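Side-chain contacts in GTPase activator-like protein (Chaetomium thermophilum, PDB 5HIU), which is a fungal TSC2 homologue, represented here by its helical N-terminal region, and as a whole protein probably acts as a GTPase activator: residues 253-258 against 270-275; 287-292 against 316-321. All coordinates share one frame; numbering follows the deposited sequence.

Contact 1 of 2, residues 253-258 against 270-275; sequences QVLSSI and WHTISI
Leu255 and Ile273 form a small, buried apolar contact inside an antiparallel helical hairpin, helices 245-261 and 266-277, of an elongated alpha-solenoid-like stack. The segment axes approach to 9.8 Å and their N-to-C directions differ by 142°, which is antiparallel packing with a marked skew. Leu255 and Ile273 stand nearest across the gap, CA to CA 7.0 Å, and both start out toward the opposing helix. No hydrogen bond crosses the gap, so van der Waals packing makes the contact.

The two side chains pass alongside each other in opposite directions rather than meeting head-on. The Leu255 CB methylene lies 3.7 Å from Ile273 CG1, so the base of one chain rests against the shaft of the other. Chi1 of -72° sets Ile273 CG1 anti to its carbonyl carbon, and the extended chi2 of 162° places CD1 against the neighbouring helix. There Ile273 CD1 lies 3.8 Å from Leu255 O and 4.0 Å from Ser256 N, which places the methyl against backbone as well as side chain. At its other end Leu255 reaches Thr272, with Leu255 CD2 4.3 Å from Thr272 CG2, a looser touch that uses the methyl branch of the threonine.

Beyond the pair, Thr272 also packs on Ile231 and Glu235 of helix 224-240, while Val254 turns to Leu215, Cys218 and Met219 of helix 204-219. The later helix 302-322 meets the hairpin too, Gln253 touching Asp311 and Ser257 touching Arg310. Within segment 253-258, Gln253 O is gripped twice by one residue: Ser257 N reaches it as the helical bond, and Ser257 OG, 2.9 Å from Gln253 O, comes from the opposite face of the carbonyl plane.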
loop_
_atom_site.group_PDB
_atom_site.type_symbol
_atom_site.label_atom_id
_atom_site.label_comp_id
_atom_site.label_asym_id
_atom_site.label_seq_id
_atom_site.Cartn_x
_atom_site.Cartn_y
_atom_site.Cartn_z
ATOM N N GLN A 253 4.923 -7.825 5.551
ATOM C CA GLN A 253 4.023 -8.930 5.193
ATOM C C GLN A 253 3.205 -8.537 3.970
ATOM O O GLN A 253 3.230 -9.221 2.938
ATOM C CB GLN A 253 3.049 -9.286 6.313
ATOM C CG GLN A 253 3.582 -10.268 7.331
ATOM C CD GLN A 253 2.472 -10.956 8.105
ATOM O OE1 GLN A 253 1.430 -10.359 8.376
ATOM N NE2 GLN A 253 2.693 -12.216 8.474
ATOM N N VAL A 254 2.489 -7.427 4.071
ATOM C CA VAL A 254 1.488 -7.160 3.057
ATOM C C VAL A 254 2.158 -6.855 1.743
ATOM O O VAL A 254 1.801 -7.437 0.714
ATOM C CB VAL A 254 0.514 -6.048 3.471
ATOM C CG1 VAL A 254 -0.293 -5.557 2.286
ATOM C CG2 VAL A 254 -0.409 -6.566 4.557
ATOM N N LEU A 255 3.125 -5.948 1.778
ATOM C CA LEU A 255 3.906 -5.574 0.573
ATOM C C LEU A 255 4.686 -6.731 -0.057
ATOM O O LEU A 255 4.727 -6.840 -1.281
ATOM C CB LEU A 255 4.916 -4.508 0.916
ATOM C CG LEU A 255 4.319 -3.200 1.333
ATOM C CD1 LEU A 255 5.315 -2.460 2.211
ATOM C CD2 LEU A 255 3.960 -2.415 0.090
ATOM N N SER A 256 5.302 -7.570 0.776
ATOM C CA SER A 256 6.025 -8.744 0.277
ATOM C C SER A 256 5.089 -9.706 -0.410
ATOM O O SER A 256 5.454 -10.360 -1.368
ATOM C CB SER A 256 6.750 -9.481 1.399
ATOM O OG SER A 256 7.957 -8.807 1.712
ATOM N N SER A 257 3.869 -9.772 0.086
ATOM C CA SER A 257 2.872 -10.636 -0.497
ATOM C C SER A 257 2.382 -10.071 -1.823
ATOM O O SER A 257 2.261 -10.792 -2.799
ATOM C CB SER A 257 1.743 -10.860 0.509
ATOM O OG SER A 257 2.255 -11.581 1.636
ATOM N N ILE A 258 2.111 -8.780 -1.879
ATOM C CA ILE A 258 1.647 -8.181 -3.126
ATOM C C ILE A 258 2.741 -8.338 -4.161
ATOM O O ILE A 258 2.484 -8.684 -5.313
ATOM C CB ILE A 258 1.308 -6.701 -2.947
ATOM C CG1 ILE A 258 0.011 -6.548 -2.162
ATOM C CG2 ILE A 258 1.164 -6.014 -4.293
ATOM C CD1 ILE A 258 -0.094 -5.217 -1.433
ATOM N N TRP A 270 7.932 -3.052 -5.106
ATOM C CA TRP A 270 9.343 -3.131 -4.836
ATOM C C TRP A 270 9.812 -1.716 -4.530
ATOM O O TRP A 270 10.612 -1.480 -3.611
ATOM C CB TRP A 270 10.126 -3.743 -5.992
ATOM C CG TRP A 270 11.538 -3.487 -5.784
ATOM C CD1 TRP A 270 12.323 -2.651 -6.492
ATOM C CD2 TRP A 270 12.325 -3.976 -4.708
ATOM N NE1 TRP A 270 13.575 -2.605 -5.940
ATOM C CE2 TRP A 270 13.596 -3.404 -4.830
ATOM C CE3 TRP A 270 12.073 -4.837 -3.641
ATOM C CZ2 TRP A 270 14.624 -3.682 -3.945
ATOM C CZ3 TRP A 270 13.092 -5.103 -2.751
ATOM C CH2 TRP A 270 14.353 -4.544 -2.915
ATOM N N HIS A 271 9.276 -0.756 -5.277
ATOM C CA HIS A 271 9.669 0.643 -5.075
ATOM C C HIS A 271 9.437 1.037 -3.623
ATOM O O HIS A 271 10.306 1.574 -2.928
ATOM C CB HIS A 271 8.890 1.542 -6.016
ATOM C CG HIS A 271 9.460 2.911 -6.120
ATOM N ND1 HIS A 271 9.118 3.927 -5.249
ATOM C CD2 HIS A 271 10.367 3.434 -6.976
ATOM C CE1 HIS A 271 9.782 5.019 -5.570
ATOM N NE2 HIS A 271 10.543 4.747 -6.616
ATOM N N THR A 272 8.256 0.716 -3.140
ATOM C CA THR A 272 7.921 1.037 -1.772
ATOM C C THR A 272 8.776 0.237 -0.800
ATOM O O THR A 272 9.233 0.780 0.206
ATOM C CB THR A 272 6.413 0.861 -1.525
ATOM O OG1 THR A 272 5.692 1.646 -2.488
ATOM C CG2 THR A 272 6.040 1.328 -0.162
ATOM N N ILE A 273 9.020 -1.034 -1.094
ATOM C CA ILE A 273 9.835 -1.839 -0.193
ATOM C C ILE A 273 11.265 -1.302 -0.218
ATOM O O ILE A 273 11.952 -1.364 0.813
ATOM C CB ILE A 273 9.785 -3.347 -0.540
ATOM C CG1 ILE A 273 8.427 -3.932 -0.171
ATOM C CG2 ILE A 273 10.840 -4.146 0.216
ATOM C CD1 ILE A 273 8.151 -5.246 -0.872
ATOM N N SER A 274 11.722 -0.776 -1.366
ATOM C CA SER A 274 13.106 -0.326 -1.447
ATOM C C SER A 274 13.294 0.845 -0.515
ATOM O O SER A 274 14.251 0.882 0.273
ATOM C CB SER A 274 13.539 0.032 -2.871
ATOM O OG SER A 274 12.567 0.831 -3.514
ATOM N N ILE A 275 12.356 1.787 -0.576
ATOM C CA ILE A 275 12.410 2.952 0.293
ATOM C C ILE A 275 12.559 2.466 1.726
ATOM O O ILE A 275 13.496 2.849 2.421
ATOM C CB ILE A 275 11.161 3.831 0.134
ATOM C CG1 ILE A 275 11.211 4.548 -1.218
ATOM C CG2 ILE A 275 11.074 4.835 1.265
ATOM C CD1 ILE A 275 9.862 4.952 -1.781
#

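Contact 2 of 2, residues 287-292 against 316-321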
loop_
_atom_site.group_PDB
_atom_site.type_symbol
_atom_site.label_atom_id
_atom_site.label_comp_id
_atom_site.label_asym_id
_atom_site.label_seq_id
_atom_site.Cartn_x
_atom_site.Cartn_y
_atom_site.Cartn_z
ATOM N N ARG A 287 15.673 -8.583 9.212
ATOM C CA ARG A 287 15.337 -9.440 10.349
ATOM C C ARG A 287 13.922 -10.012 10.237
ATOM O O ARG A 287 13.708 -11.212 10.450
ATOM C CB ARG A 287 15.475 -8.596 11.617
ATOM C CG ARG A 287 15.110 -9.279 12.926
ATOM C CD ARG A 287 15.934 -8.713 14.077
ATOM N NE ARG A 287 16.090 -7.261 13.982
ATOM C CZ ARG A 287 15.342 -6.361 14.620
ATOM N NH1 ARG A 287 14.354 -6.731 15.436
ATOM N NH2 ARG A 287 15.591 -5.065 14.446
ATOM N N ILE A 288 12.972 -9.136 9.887
ATOM C CA ILE A 288 11.570 -9.517 9.655
ATOM C C ILE A 288 11.462 -10.513 8.519
ATOM O O ILE A 288 10.822 -11.551 8.653
ATOM C CB ILE A 288 10.691 -8.272 9.339
ATOM C CG1 ILE A 288 10.465 -7.456 10.612
ATOM C CG2 ILE A 288 9.341 -8.659 8.725
ATOM C CD1 ILE A 288 10.019 -6.028 10.367
ATOM N N LEU A 289 12.070 -10.169 7.390
ATOM C CA LEU A 289 12.050 -11.017 6.194
ATOM C C LEU A 289 12.636 -12.402 6.448
ATOM O O LEU A 289 12.191 -13.395 5.850
ATOM C CB LEU A 289 12.864 -10.355 5.081
ATOM C CG LEU A 289 12.256 -9.184 4.327
ATOM C CD1 LEU A 289 13.342 -8.480 3.533
ATOM C CD2 LEU A 289 11.145 -9.657 3.402
ATOM N N LEU A 290 13.661 -12.464 7.298
ATOM C CA LEU A 290 14.279 -13.743 7.629
ATOM C C LEU A 290 13.374 -14.492 8.564
ATOM O O LEU A 290 13.182 -15.700 8.387
ATOM C CB LEU A 290 15.644 -13.562 8.277
ATOM C CG LEU A 290 16.755 -13.155 7.316
ATOM C CD1 LEU A 290 17.936 -12.616 8.110
ATOM C CD2 LEU A 290 17.172 -14.317 6.429
ATOM N N ASP A 291 12.816 -13.767 9.547
ATOM C CA ASP A 291 11.823 -14.327 10.481
ATOM C C ASP A 291 10.764 -15.128 9.734
ATOM O O ASP A 291 10.361 -16.181 10.194
ATOM C CB ASP A 291 11.120 -13.233 11.305
ATOM C CG ASP A 291 11.933 -12.759 12.496
ATOM O OD1 ASP A 291 12.915 -13.420 12.896
ATOM O OD2 ASP A 291 11.564 -11.700 13.040
ATOM N N PHE A 292 10.322 -14.649 8.577
ATOM C CA PHE A 292 9.345 -15.404 7.808
ATOM C C PHE A 292 9.900 -16.771 7.476
ATOM O O PHE A 292 9.161 -17.745 7.415
ATOM C CB PHE A 292 8.924 -14.653 6.550
ATOM C CG PHE A 292 8.271 -13.329 6.835
ATOM C CD1 PHE A 292 7.333 -13.205 7.860
ATOM C CD2 PHE A 292 8.588 -12.202 6.082
ATOM C CE1 PHE A 292 6.729 -11.982 8.119
ATOM C CE2 PHE A 292 7.985 -10.977 6.343
ATOM C CZ PHE A 292 7.056 -10.865 7.363
ATOM N N LEU A 316 11.042 -14.632 0.139
ATOM C CA LEU A 316 11.963 -15.105 -0.878
ATOM C C LEU A 316 12.055 -14.095 -2.012
ATOM O O LEU A 316 13.141 -13.738 -2.464
ATOM C CB LEU A 316 11.494 -16.458 -1.439
ATOM C CG LEU A 316 12.083 -17.753 -0.857
ATOM C CD1 LEU A 316 12.280 -17.730 0.655
ATOM C CD2 LEU A 316 11.206 -18.931 -1.261
ATOM N N SER A 317 10.899 -13.659 -2.480
ATOM C CA SER A 317 10.815 -12.754 -3.609
ATOM C C SER A 317 11.579 -11.475 -3.290
ATOM O O SER A 317 12.386 -10.986 -4.092
ATOM C CB SER A 317 9.338 -12.425 -3.878
ATOM O OG SER A 317 9.151 -11.870 -5.163
ATOM N N VAL A 318 11.314 -10.942 -2.105
ATOM C CA VAL A 318 11.858 -9.654 -1.710
ATOM C C VAL A 318 13.332 -9.817 -1.391
ATOM O O VAL A 318 14.136 -8.932 -1.678
ATOM C CB VAL A 318 11.075 -9.048 -0.510
ATOM C CG1 VAL A 318 11.826 -7.889 0.100
ATOM C CG2 VAL A 318 9.697 -8.588 -0.955
ATOM N N LEU A 319 13.681 -10.964 -0.812
ATOM C CA LEU A 319 15.077 -11.263 -0.480
ATOM C C LEU A 319 15.920 -11.410 -1.735
ATOM O O LEU A 319 17.025 -10.908 -1.812
ATOM C CB LEU A 319 15.198 -12.523 0.395
ATOM C CG LEU A 319 14.914 -12.272 1.883
ATOM C CD1 LEU A 319 14.731 -13.566 2.689
ATOM C CD2 LEU A 319 16.017 -11.421 2.477
ATOM N N GLN A 320 15.396 -12.099 -2.725
ATOM C CA GLN A 320 16.133 -12.267 -3.959
ATOM C C GLN A 320 16.427 -10.911 -4.549
ATOM O O GLN A 320 17.491 -10.677 -5.067
ATOM C CB GLN A 320 15.319 -13.092 -4.938
ATOM C CG GLN A 320 15.936 -13.205 -6.312
ATOM C CD GLN A 320 15.203 -14.218 -7.165
ATOM O OE1 GLN A 320 14.728 -15.262 -6.679
ATOM N NE2 GLN A 320 15.095 -13.921 -8.444
ATOM N N LYS A 321 15.465 -10.016 -4.461
ATOM C CA LYS A 321 15.627 -8.664 -4.977
ATOM C C LYS A 321 16.581 -7.863 -4.068
ATOM O O LYS A 321 17.517 -7.226 -4.550
ATOM C CB LYS A 321 14.250 -8.013 -5.108
ATOM C CG LYS A 321 14.201 -6.731 -5.920
ATOM C CD LYS A 321 14.575 -6.892 -7.389
ATOM C CE LYS A 321 14.703 -5.525 -8.071
ATOM N NZ LYS A 321 15.458 -5.574 -9.357
#
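Leu289 of helix 281-294 packs against Val318 and Leu319 of helix 302-322 in a buried contact between apolar side chains, joining consecutive helices of the alpha-solenoid-like stack. The closest backbone approach is between Leu289 CA and Leu319 CA, 7.3 Å apart, and all three side chains set out toward the opposing segment.

Leu289 can be followed outward. Its CB passes Leu319 CD2 at 4.2 Å, a loose touch near the root of the chain. Leu289 CG is set further back, its closest approach to the other segment being 4.4 Å, to Val318 CG1. The branch ends make the tighter contacts. Leu289 CD1 lies 3.8 Å from Val318 CG1 and 4.1 Å from Leu319 CD2, so this methyl is shared between the two partners. Leu289 CD2 turns to Val318 alone, 3.8 Å from Val318 CG1 and 4.0 Å from Val318 CB. Val318 CG1 is thus met by both leucine methyls, as if seated at the mouth of the isopropyl fork.

The approach differs for the two partners. Leu289 and Val318 cross at about a right angle, and the valine chi1 of 167°, which puts CG1 anti to the backbone N, turns that methyl to the leucine fork. Leu289 and Leu319 instead slide past each other in opposite directions. The second methyl of Leu319 runs on to the backbone, where Leu319 CD1 lies 4.1 Å from Leu289 O. No polar bond joins the segments.

Other helices complete the surroundings. Leu319 also packs on Leu339 of helix 336-348 and Leu361 of helix 352-366, which ties the contact to the next helices along the chain, and Leu290 touches Leu338 and Leu339. The preceding helix 245-261 is met through Ile288 on Leu248. No strand takes part; the environment is helical throughout.

Overall arrangement
Contacts 1 and 2 are in series along the chain: helices 245-261 and 266-277 close contact 1 before helices 281-294 and 302-322 form contact 2. Their centres are about 11 Å apart, and the two touch. Val318 CG2 is one of several joints, 3.7 Å from Ile273 CD1 and also against Ser256, while its CG1 serves contact 2. Gln253 packs on Phe292, and the cationic Lys321 makes a cation-pi interaction with Trp270. The packing therefore continues from one helix pair into the next, as in an alpha-solenoid built by stacking successive helices, consistent with a continuous core running through this part of the TSC2 N-terminal region.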